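Side-chain contacts in transcriptional regulator (Rhodococcus sp., PDB 2O0Y), which probably binds DNA and regulates transcription as a two-chain member of the IclR family, pairing a helix-turn-helix domain with a C-terminal domain: residues 244-247 against 248-252; 98-101 against 102-106; 52-55 against 56-59; 80-83 against 84-87. All coordinates share one frame; numbering follows the deposited sequence.

Contact 1: residues 244-247 against 248-252; sequences TRAA and AEEIS
Arg245 and Glu249, one turn apart on helix 237-254, meet through the aliphatic part of the arginine: Glu249 OE2 lies 3.6 Å from Arg245 CG. Their charged ends do not touch, Arg245 NH1 standing 5.0 Å from Glu249 OE2. A water joins them instead, accepting from NH1 in the guanidinium plane and donating to OE2. Glutamate suits this exposed side by its charged end, and its chain, straight beyond CG, carries OE2 out to the water, while CG itself rests 3.1 Å from Arg245 O. Glu250 repeats the posture one residue on and brings OE2 to 3.9 Å from Ala246 CB, a methyl small enough to let the carboxylate come close. Ile251 grips the same kind of place on the inner side: its amide N bonds Ala247 O at 2.8 Å, while CG1, anti to its own carbonyl carbon (chi1 -71°), covers that oxygen.

Behind these, Thr244 OG1 is satisfied by Tyr240 O, and Ser252 OG pairs with Val213 N in strand 205-213. Small Ala247 and Ala248 let the helix lie close to its surroundings: Ala248 and Thr244 rest on Phe210 of strand 205-213, Thr244, Ala247 and Ile251 on Leu223 of strand 219-228, and helix 97-110 packs alongside.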
loop_
_atom_site.group_PDB
_atom_site.type_symbol
_atom_site.label_atom_id
_atom_site.label_comp_id
_atom_site.label_asym_id
_atom_site.label_seq_id
_atom_site.Cartn_x
_atom_site.Cartn_y
_atom_site.Cartn_z
ATOM N N THR B 244 -15.171 6.294 27.101
ATOM C CA THR B 244 -14.365 6.322 25.885
ATOM C C THR B 244 -12.925 6.649 26.228
ATOM O O THR B 244 -12.005 6.140 25.604
ATOM C CB THR B 244 -14.956 7.270 24.839
ATOM O OG1 THR B 244 -16.321 6.915 24.644
ATOM C CG2 THR B 244 -14.259 7.100 23.475
ATOM N N ARG B 245 -12.716 7.485 27.242
ATOM C CA ARG B 245 -11.353 7.834 27.684
ATOM C C ARG B 245 -10.629 6.609 28.163
ATOM O O ARG B 245 -9.494 6.409 27.794
ATOM C CB ARG B 245 -11.373 8.843 28.851
ATOM C CG ARG B 245 -9.980 9.339 29.185
ATOM C CD ARG B 245 -9.959 10.217 30.483
ATOM N NE ARG B 245 -10.692 11.474 30.323
ATOM C CZ ARG B 245 -10.263 12.521 29.617
ATOM N NH1 ARG B 245 -9.096 12.474 28.987
ATOM N NH2 ARG B 245 -10.983 13.636 29.559
ATOM N N ALA B 246 -11.276 5.808 29.011
ATOM C CA ALA B 246 -10.653 4.583 29.549
ATOM C C ALA B 246 -10.330 3.597 28.442
ATOM O O ALA B 246 -9.267 2.999 28.442
ATOM C CB ALA B 246 -11.556 3.933 30.579
ATOM N N ALA B 247 -11.268 3.409 27.521
ATOM C CA ALA B 247 -11.091 2.446 26.411
ATOM C C ALA B 247 -9.931 2.857 25.547
ATOM O O ALA B 247 -9.100 2.022 25.151
ATOM C CB ALA B 247 -12.380 2.414 25.570
ATOM N N ALA B 248 -9.872 4.141 25.205
ATOM C CA ALA B 248 -8.758 4.637 24.373
ATOM C C ALA B 248 -7.400 4.374 25.063
ATOM O O ALA B 248 -6.420 3.926 24.457
ATOM C CB ALA B 248 -8.953 6.142 24.079
ATOM N N GLU B 249 -7.354 4.645 26.355
ATOM C CA GLU B 249 -6.131 4.480 27.125
ATOM C C GLU B 249 -5.723 3.007 27.062
ATOM O O GLU B 249 -4.562 2.701 26.816
ATOM C CB GLU B 249 -6.365 4.911 28.574
ATOM C CG GLU B 249 -6.526 6.439 28.725
ATOM C CD GLU B 249 -6.780 6.937 30.168
ATOM O OE1 GLU B 249 -6.963 6.094 31.095
ATOM O OE2 GLU B 249 -6.809 8.190 30.363
ATOM N N GLU B 250 -6.679 2.108 27.317
ATOM C CA GLU B 250 -6.446 0.651 27.315
ATOM C C GLU B 250 -5.997 0.136 25.951
ATOM O O GLU B 250 -5.110 -0.675 25.869
ATOM C CB GLU B 250 -7.711 -0.077 27.742
ATOM C CG GLU B 250 -8.040 0.128 29.250
ATOM C CD GLU B 250 -9.473 -0.192 29.605
ATOM O OE1 GLU B 250 -10.113 -0.981 28.902
ATOM O OE2 GLU B 250 -9.978 0.349 30.613
ATOM N N ILE B 251 -6.652 0.595 24.881
ATOM C CA ILE B 251 -6.303 0.204 23.497
ATOM C C ILE B 251 -4.901 0.721 23.108
ATOM O O ILE B 251 -4.089 -0.003 22.495
ATOM C CB ILE B 251 -7.414 0.713 22.492
ATOM C CG1 ILE B 251 -8.706 -0.096 22.677
ATOM C CG2 ILE B 251 -6.945 0.603 21.076
ATOM C CD1 ILE B 251 -9.929 0.607 22.010
ATOM N N SER B 252 -4.589 1.957 23.464
ATOM C CA SER B 252 -3.267 2.483 23.183
ATOM C C SER B 252 -2.230 1.687 23.996
ATOM O O SER B 252 -1.142 1.410 23.492
ATOM C CB SER B 252 -3.166 3.979 23.495
ATOM O OG SER B 252 -3.901 4.744 22.550
HETATM O O HOH W 1 -6.835 10.102 28.755
#

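Contact 2: residues 98-101 against 102-106; sequences EVVD and IMRQL
Asp101 and Arg104 form an i to i+3 salt bridge on the solvent side of the amphipathic helix 97-110, in the GAF-like C-terminal domain of the IclR family. Arg104 NH2 donates a hydrogen bond to Asp101 OD1 at 2.8 Å, with the oxygen close to the guanidinium plane and approached on its anti side. The two chains lie alongside, pointing the same way, but their flat ends are turned 54° against each other. What brings the guanidinium back over the preceding turn is the bend of the arginine at chi3 (-63°). It also sets NH1 3.7 Å from Val100 CG1, so an apolar branch lies against the charged group.

NH2 has a second acceptor, a water 3.2 Å away, which in turn donates to Asp101 O. That carbonyl therefore serves two donors, the water and the amide Gln105 N. The other amides follow the alpha-helical pattern, Met103 N to Val99 O and Arg104 N to Val100 O, though Ile102 N meets Glu98 O from well above the carbonyl plane. Farther on, Gln105 NE2 is taken up by Asp109 OD1. With an alanine in place of Asp101, Arg104 NH2 would probably lose its charged mate and the guanidinium be freer to swing off the turn.

The buried side carries apolar residues: Val99 faces Ile254, and Met103, a selenomethionine, reaches strands 113-120 and 123-130 with its long flexible chain. Within the helix, Met103 SE touches Val99 CG1 at 4.1 Å.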
loop_
_atom_site.group_PDB
_atom_site.type_symbol
_atom_site.label_atom_id
_atom_site.label_comp_id
_atom_site.label_asym_id
_atom_site.label_seq_id
_atom_site.Cartn_x
_atom_site.Cartn_y
_atom_site.Cartn_z
ATOM N N GLU B 98 -8.261 -8.495 21.798
ATOM C CA GLU B 98 -8.470 -7.753 23.069
ATOM C C GLU B 98 -8.884 -6.311 22.862
ATOM O O GLU B 98 -9.566 -5.746 23.704
ATOM C CB GLU B 98 -7.210 -7.725 23.925
ATOM C CG GLU B 98 -6.930 -9.018 24.669
ATOM C CD GLU B 98 -5.796 -8.867 25.694
ATOM O OE1 GLU B 98 -4.990 -7.888 25.564
ATOM O OE2 GLU B 98 -5.710 -9.745 26.607
ATOM N N VAL B 99 -8.442 -5.703 21.764
ATOM C CA VAL B 99 -8.916 -4.358 21.415
ATOM C C VAL B 99 -10.386 -4.427 20.942
ATOM O O VAL B 99 -11.218 -3.601 21.309
ATOM C CB VAL B 99 -8.019 -3.765 20.326
ATOM C CG1 VAL B 99 -8.727 -2.597 19.571
ATOM C CG2 VAL B 99 -6.603 -3.374 20.938
ATOM N N VAL B 100 -10.724 -5.398 20.117
ATOM C CA VAL B 100 -12.147 -5.596 19.749
ATOM C C VAL B 100 -13.036 -5.829 20.984
ATOM O O VAL B 100 -14.093 -5.195 21.109
ATOM C CB VAL B 100 -12.324 -6.677 18.691
ATOM C CG1 VAL B 100 -13.762 -6.736 18.256
ATOM C CG2 VAL B 100 -11.443 -6.316 17.457
ATOM N N ASP B 101 -12.597 -6.660 21.921
ATOM C CA ASP B 101 -13.325 -6.805 23.210
ATOM C C ASP B 101 -13.563 -5.447 23.886
ATOM O O ASP B 101 -14.674 -5.156 24.341
ATOM C CB ASP B 101 -12.582 -7.702 24.206
ATOM C CG ASP B 101 -12.484 -9.129 23.743
ATOM O OD1 ASP B 101 -13.239 -9.519 22.835
ATOM O OD2 ASP B 101 -11.612 -9.859 24.288
ATOM N N ILE B 102 -12.536 -4.606 23.958
ATOM C CA ILE B 102 -12.716 -3.291 24.618
ATOM C C ILE B 102 -13.741 -2.452 23.863
ATOM O O ILE B 102 -14.560 -1.798 24.467
ATOM C CB ILE B 102 -11.359 -2.517 24.744
ATOM C CG1 ILE B 102 -10.452 -3.176 25.793
ATOM C CG2 ILE B 102 -11.586 -1.051 25.083
ATOM C CD1 ILE B 102 -8.940 -2.790 25.605
HETATM N N MSE B 103 -13.709 -2.470 22.540
HETATM C CA MSE B 103 -14.641 -1.673 21.728
HETATM C C MSE B 103 -16.054 -2.208 21.905
HETATM O O MSE B 103 -17.037 -1.458 21.953
HETATM C CB MSE B 103 -14.227 -1.775 20.256
HETATM C CG MSE B 103 -12.886 -1.168 19.931
HETATM SE SE MSE B 103 -12.408 -1.476 18.019
HETATM C CE MSE B 103 -13.932 -0.646 17.069
ATOM N N ARG B 104 -16.166 -3.524 21.962
ATOM C CA ARG B 104 -17.468 -4.158 22.154
ATOM C C ARG B 104 -18.051 -3.760 23.501
ATOM O O ARG B 104 -19.222 -3.340 23.599
ATOM C CB ARG B 104 -17.345 -5.699 22.014
ATOM C CG ARG B 104 -18.681 -6.362 21.831
ATOM C CD ARG B 104 -18.580 -7.884 21.950
ATOM N NE ARG B 104 -17.715 -8.387 20.854
ATOM C CZ ARG B 104 -16.506 -8.921 21.014
ATOM N NH1 ARG B 104 -15.853 -9.322 19.931
ATOM N NH2 ARG B 104 -15.956 -9.077 22.233
ATOM N N GLN B 105 -17.227 -3.808 24.550
ATOM C CA GLN B 105 -17.728 -3.410 25.864
ATOM C C GLN B 105 -18.119 -1.916 25.916
ATOM O O GLN B 105 -19.132 -1.527 26.509
ATOM C CB GLN B 105 -16.720 -3.794 26.958
ATOM C CG GLN B 105 -17.239 -3.568 28.378
ATOM C CD GLN B 105 -18.428 -4.455 28.701
ATOM O OE1 GLN B 105 -18.426 -5.643 28.380
ATOM N NE2 GLN B 105 -19.461 -3.874 29.335
ATOM N N LEU B 106 -17.332 -1.072 25.292
ATOM C CA LEU B 106 -17.636 0.368 25.170
ATOM C C LEU B 106 -18.982 0.543 24.488
ATOM O O LEU B 106 -19.793 1.379 24.910
ATOM C CB LEU B 106 -16.541 1.073 24.304
ATOM C CG LEU B 106 -16.762 2.577 24.148
ATOM C CD1 LEU B 106 -16.961 3.241 25.570
ATOM C CD2 LEU B 106 -15.610 3.204 23.339
HETATM O O HOH W 2 -16.548 -7.554 24.983
#

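Contact 3: residues 52-55 against 56-59; sequences KTTV and VRLV
Val55 and Val59 make the tightest apolar pair here, Val55 CG1 lying 3.7 Å from Val59 CG2 one turn farther along helix 52-64. Thr54 and Leu58 run side by side in the same direction, with the threonine methyl CG2 4.1 Å from Leu58 CD1. The methyl faces that way because it stands anti to the backbone N, while OG1 takes the place beside it (chi1 -59°). On another side of the helix, Lys52 CG meets Val56 CG2 at 4.1 Å, the aliphatic start of the lysine serving as a hydrocarbon before its amine leads away.

This is the second helix of the helix-turn-helix, at the position of the recognition helix that in this family inserts into DNA. Its inner side is built from residues that fill space: Val55 packs on Leu41 and Val45 of helix 41-48, Val59 on Leu44, and Leu58 on Leu28 of helix 18-29. Lys52, Thr53 and Val56 lie exposed near its start, consistent with a surface kept for DNA.

Backbone bonds hold the turn, Val56 N to Lys52 O and Val59 N to Val55 O both being 2.8 Å long. Arg57 N to Thr53 O is longer, at 3.1 Å, and its donor is tilted from the carbonyl plane.

Polar side chains touch more loosely. Arg57, bent at chi3 (50°), folds back to lay one guanidinium face over Thr54 CA, with NH2 3.8 Å from Thr54 OG1. The arginine also packs on Val19 of the second subunit, and Leu58 on its Val22.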
loop_
_atom_site.group_PDB
_atom_site.type_symbol
_atom_site.label_atom_id
_atom_site.label_comp_id
_atom_site.label_asym_id
_atom_site.label_seq_id
_atom_site.Cartn_x
_atom_site.Cartn_y
_atom_site.Cartn_z
ATOM N N LYS B 52 31.084 -10.220 4.961
ATOM C CA LYS B 52 30.674 -9.376 3.859
ATOM C C LYS B 52 30.349 -10.186 2.591
ATOM O O LYS B 52 29.363 -9.899 1.934
ATOM C CB LYS B 52 31.759 -8.333 3.583
ATOM C CG LYS B 52 31.308 -7.266 2.580
ATOM C CD LYS B 52 32.475 -6.555 2.053
ATOM C CE LYS B 52 32.030 -5.334 1.301
ATOM N NZ LYS B 52 33.071 -4.321 1.454
ATOM N N THR B 53 31.182 -11.171 2.232
ATOM C CA THR B 53 30.900 -12.012 1.034
ATOM C C THR B 53 29.564 -12.779 1.141
ATOM O O THR B 53 28.857 -12.948 0.148
ATOM C CB THR B 53 32.054 -13.019 0.725
ATOM O OG1 THR B 53 32.238 -13.880 1.862
ATOM C CG2 THR B 53 33.350 -12.287 0.445
ATOM N N THR B 54 29.219 -13.216 2.347
ATOM C CA THR B 54 27.927 -13.862 2.622
ATOM C C THR B 54 26.805 -12.874 2.439
ATOM O O THR B 54 25.850 -13.174 1.739
ATOM C CB THR B 54 27.896 -14.414 4.043
ATOM O OG1 THR B 54 28.952 -15.345 4.153
ATOM C CG2 THR B 54 26.548 -15.065 4.398
ATOM N N VAL B 55 26.920 -11.681 3.032
ATOM C CA VAL B 55 25.889 -10.647 2.815
ATOM C C VAL B 55 25.745 -10.248 1.348
ATOM O O VAL B 55 24.618 -10.099 0.850
ATOM C CB VAL B 55 26.112 -9.369 3.651
ATOM C CG1 VAL B 55 24.936 -8.374 3.394
ATOM C CG2 VAL B 55 26.115 -9.714 5.178
ATOM N N VAL B 56 26.869 -10.049 0.653
ATOM C CA VAL B 56 26.828 -9.669 -0.762
ATOM C C VAL B 56 26.056 -10.726 -1.554
ATOM O O VAL B 56 25.211 -10.390 -2.378
ATOM C CB VAL B 56 28.246 -9.435 -1.319
ATOM C CG1 VAL B 56 28.255 -9.218 -2.879
ATOM C CG2 VAL B 56 28.914 -8.293 -0.607
ATOM N N ARG B 57 26.342 -12.007 -1.330
ATOM C CA ARG B 57 25.632 -13.068 -2.049
ATOM C C ARG B 57 24.118 -13.071 -1.759
ATOM O O ARG B 57 23.287 -13.239 -2.658
ATOM C CB ARG B 57 26.246 -14.418 -1.705
ATOM C CG ARG B 57 25.404 -15.632 -2.065
ATOM C CD ARG B 57 26.236 -16.947 -2.097
ATOM N NE ARG B 57 27.080 -17.188 -0.907
ATOM C CZ ARG B 57 26.696 -17.205 0.381
ATOM N NH1 ARG B 57 25.439 -16.930 0.754
ATOM N NH2 ARG B 57 27.614 -17.455 1.322
ATOM N N LEU B 58 23.754 -12.904 -0.497
ATOM C CA LEU B 58 22.308 -12.927 -0.146
ATOM C C LEU B 58 21.615 -11.711 -0.681
ATOM O O LEU B 58 20.487 -11.825 -1.206
ATOM C CB LEU B 58 22.088 -13.052 1.373
ATOM C CG LEU B 58 22.529 -14.381 2.003
ATOM C CD1 LEU B 58 22.615 -14.310 3.572
ATOM C CD2 LEU B 58 21.588 -15.530 1.564
ATOM N N VAL B 59 22.270 -10.544 -0.591
ATOM C CA VAL B 59 21.652 -9.314 -1.090
ATOM C C VAL B 59 21.432 -9.436 -2.618
ATOM O O VAL B 59 20.365 -9.102 -3.103
ATOM C CB VAL B 59 22.487 -8.074 -0.705
ATOM C CG1 VAL B 59 22.060 -6.862 -1.514
ATOM C CG2 VAL B 59 22.300 -7.786 0.800
#

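Contact 4: residues 80-83 against 84-87; sequences PEML and RWVR
Glu81 and Arg84 close one of the successive turns, joined by bonds from residue i+3 back to i, that lead from strand 75-78 of the wing into helix 86-92, at the interface with the second subunit. Arg84 N bonds Glu81 O at 3.0 Å, coming from above the carbonyl plane. The side chains add a salt bridge, Arg84 NH1 to Glu81 OE1 at 3.1 Å, on the syn side of the carboxylate but 31° out of its plane; the two flat groups are 58° apart. Arg84 can do this because its CG sits between the backbone N and the carbonyl carbon (chi1 74°), folded over the turn.

That same CG lies 3.5 Å above the centre of the Trp85 ring, so the arginine chain covers one face of the indole. Past the ring's rim, Glu81 OE2 is 3.6 Å from Trp85 CH2, its carboxylate nearly perpendicular to the ring plane. Met82, a selenomethionine, makes a Met-aromatic contact at the ring edge, SE being 4.0 Å from Trp85 CZ3. Trp85 NE1 reaches Leu29 O of the second subunit by a weak bond.

Glu81 also lies near Glu30 of the second subunit, a like charge that might raise its proton affinity, and Arg84 has a long, weak ion pair with that Glu30. A leucine in place of Glu81 would probably leave Arg84 NH1 with that weak pairing in place of its near carboxylate.

On the other side, Leu83 CD2 meets Val86 CG2 at 4.1 Å, and a water donates to Leu83 O at 2.7 Å while accepting from Arg87 N.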
loop_
_atom_site.group_PDB
_atom_site.type_symbol
_atom_site.label_atom_id
_atom_site.label_comp_id
_atom_site.label_asym_id
_atom_site.label_seq_id
_atom_site.Cartn_x
_atom_site.Cartn_y
_atom_site.Cartn_z
ATOM N N PRO B 80 10.084 -3.962 -4.715
ATOM C CA PRO B 80 8.670 -4.015 -5.133
ATOM C C PRO B 80 8.017 -5.349 -4.898
ATOM O O PRO B 80 6.793 -5.431 -4.764
ATOM C CB PRO B 80 8.759 -3.768 -6.660
ATOM C CG PRO B 80 10.077 -3.074 -6.868
ATOM C CD PRO B 80 11.022 -3.605 -5.811
ATOM N N GLU B 81 8.833 -6.416 -4.783
ATOM C CA GLU B 81 8.244 -7.720 -4.442
ATOM C C GLU B 81 7.347 -7.628 -3.261
ATOM O O GLU B 81 6.294 -8.256 -3.183
ATOM C CB GLU B 81 9.348 -8.748 -4.172
ATOM C CG GLU B 81 8.894 -10.118 -3.581
ATOM C CD GLU B 81 8.397 -11.125 -4.579
ATOM O OE1 GLU B 81 8.183 -10.751 -5.732
ATOM O OE2 GLU B 81 8.151 -12.312 -4.191
HETATM N N MSE B 82 7.790 -6.862 -2.263
HETATM C CA MSE B 82 7.071 -6.896 -0.993
HETATM C C MSE B 82 5.660 -6.318 -1.144
HETATM O O MSE B 82 4.797 -6.532 -0.317
HETATM C CB MSE B 82 7.863 -6.110 0.099
HETATM C CG MSE B 82 9.331 -6.489 0.252
HETATM SE SE MSE B 82 9.396 -8.420 0.738
HETATM C CE MSE B 82 8.142 -8.257 2.133
ATOM N N LEU B 83 5.457 -5.510 -2.172
ATOM C CA LEU B 83 4.167 -4.839 -2.427
ATOM C C LEU B 83 3.122 -5.850 -2.847
ATOM O O LEU B 83 1.925 -5.560 -2.844
ATOM C CB LEU B 83 4.336 -3.794 -3.552
ATOM C CG LEU B 83 5.284 -2.619 -3.280
ATOM C CD1 LEU B 83 5.315 -1.700 -4.518
ATOM C CD2 LEU B 83 4.759 -1.793 -2.010
ATOM N N ARG B 84 3.549 -7.044 -3.231
ATOM C CA ARG B 84 2.548 -8.006 -3.705
ATOM C C ARG B 84 1.695 -8.544 -2.594
ATOM O O ARG B 84 0.673 -9.201 -2.877
ATOM C CB ARG B 84 3.193 -9.150 -4.490
ATOM C CG ARG B 84 3.921 -10.154 -3.640
ATOM C CD ARG B 84 4.911 -10.941 -4.565
ATOM N NE ARG B 84 4.172 -11.907 -5.379
ATOM C CZ ARG B 84 4.574 -12.405 -6.551
ATOM N NH1 ARG B 84 5.688 -12.016 -7.112
ATOM N NH2 ARG B 84 3.811 -13.277 -7.178
ATOM N N TRP B 85 2.068 -8.266 -1.323
ATOM C CA TRP B 85 1.208 -8.679 -0.175
ATOM C C TRP B 85 0.393 -7.543 0.435
ATOM O O TRP B 85 -0.332 -7.746 1.408
ATOM C CB TRP B 85 2.015 -9.468 0.912
ATOM C CG TRP B 85 2.623 -10.747 0.364
ATOM C CD1 TRP B 85 1.950 -11.914 0.084
ATOM C CD2 TRP B 85 3.983 -10.956 -0.061
ATOM N NE1 TRP B 85 2.823 -12.838 -0.489
ATOM C CE2 TRP B 85 4.069 -12.271 -0.576
ATOM C CE3 TRP B 85 5.120 -10.137 -0.116
ATOM C CZ2 TRP B 85 5.278 -12.800 -1.064
ATOM C CZ3 TRP B 85 6.318 -10.656 -0.549
ATOM C CH2 TRP B 85 6.401 -11.991 -1.010
ATOM N N VAL B 86 0.506 -6.343 -0.140
ATOM C CA VAL B 86 -0.214 -5.168 0.331
ATOM C C VAL B 86 -1.703 -5.361 0.340
ATOM O O VAL B 86 -2.346 -5.064 1.363
ATOM C CB VAL B 86 0.163 -3.892 -0.466
ATOM C CG1 VAL B 86 -0.835 -2.732 -0.224
ATOM C CG2 VAL B 86 1.567 -3.475 -0.081
ATOM N N ARG B 87 -2.263 -5.856 -0.763
ATOM C CA ARG B 87 -3.742 -6.038 -0.827
ATOM C C ARG B 87 -4.212 -7.073 0.186
ATOM O O ARG B 87 -5.170 -6.847 0.909
ATOM C CB ARG B 87 -4.171 -6.500 -2.241
ATOM C CG ARG B 87 -5.680 -6.614 -2.428
ATOM C CD ARG B 87 -6.047 -7.319 -3.723
ATOM N NE ARG B 87 -5.522 -6.665 -4.924
ATOM C CZ ARG B 87 -6.224 -5.873 -5.750
ATOM N NH1 ARG B 87 -7.499 -5.605 -5.544
ATOM N NH2 ARG B 87 -5.634 -5.328 -6.797
HETATM O O HOH W 3 -0.723 -5.893 -3.363
#

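How the contacts relate
Along the chain the order is contact 3, contact 4, contact 2, contact 1. Contact 3 belongs to the helix-turn-helix domain and contacts 1 and 2 to the C-terminal domain, where helices 237-254 and 97-110 lie against each other and the centres of the two contacts are about 10 Å apart. There Ala247 CB meets Ile102 CG2 at 3.6 Å, joining residues far apart in sequence. Contact 4 lies in the connection between the domains: its centre is about 24 Å from that of contact 3 and about 31 Å from that of contact 2. Contacts 3 and 4 both touch the second subunit, whereas contacts 1 and 2 do not. Pairing of the subunits thus involves the DNA-binding part and the connection, consistent with binding DNA as a dimer.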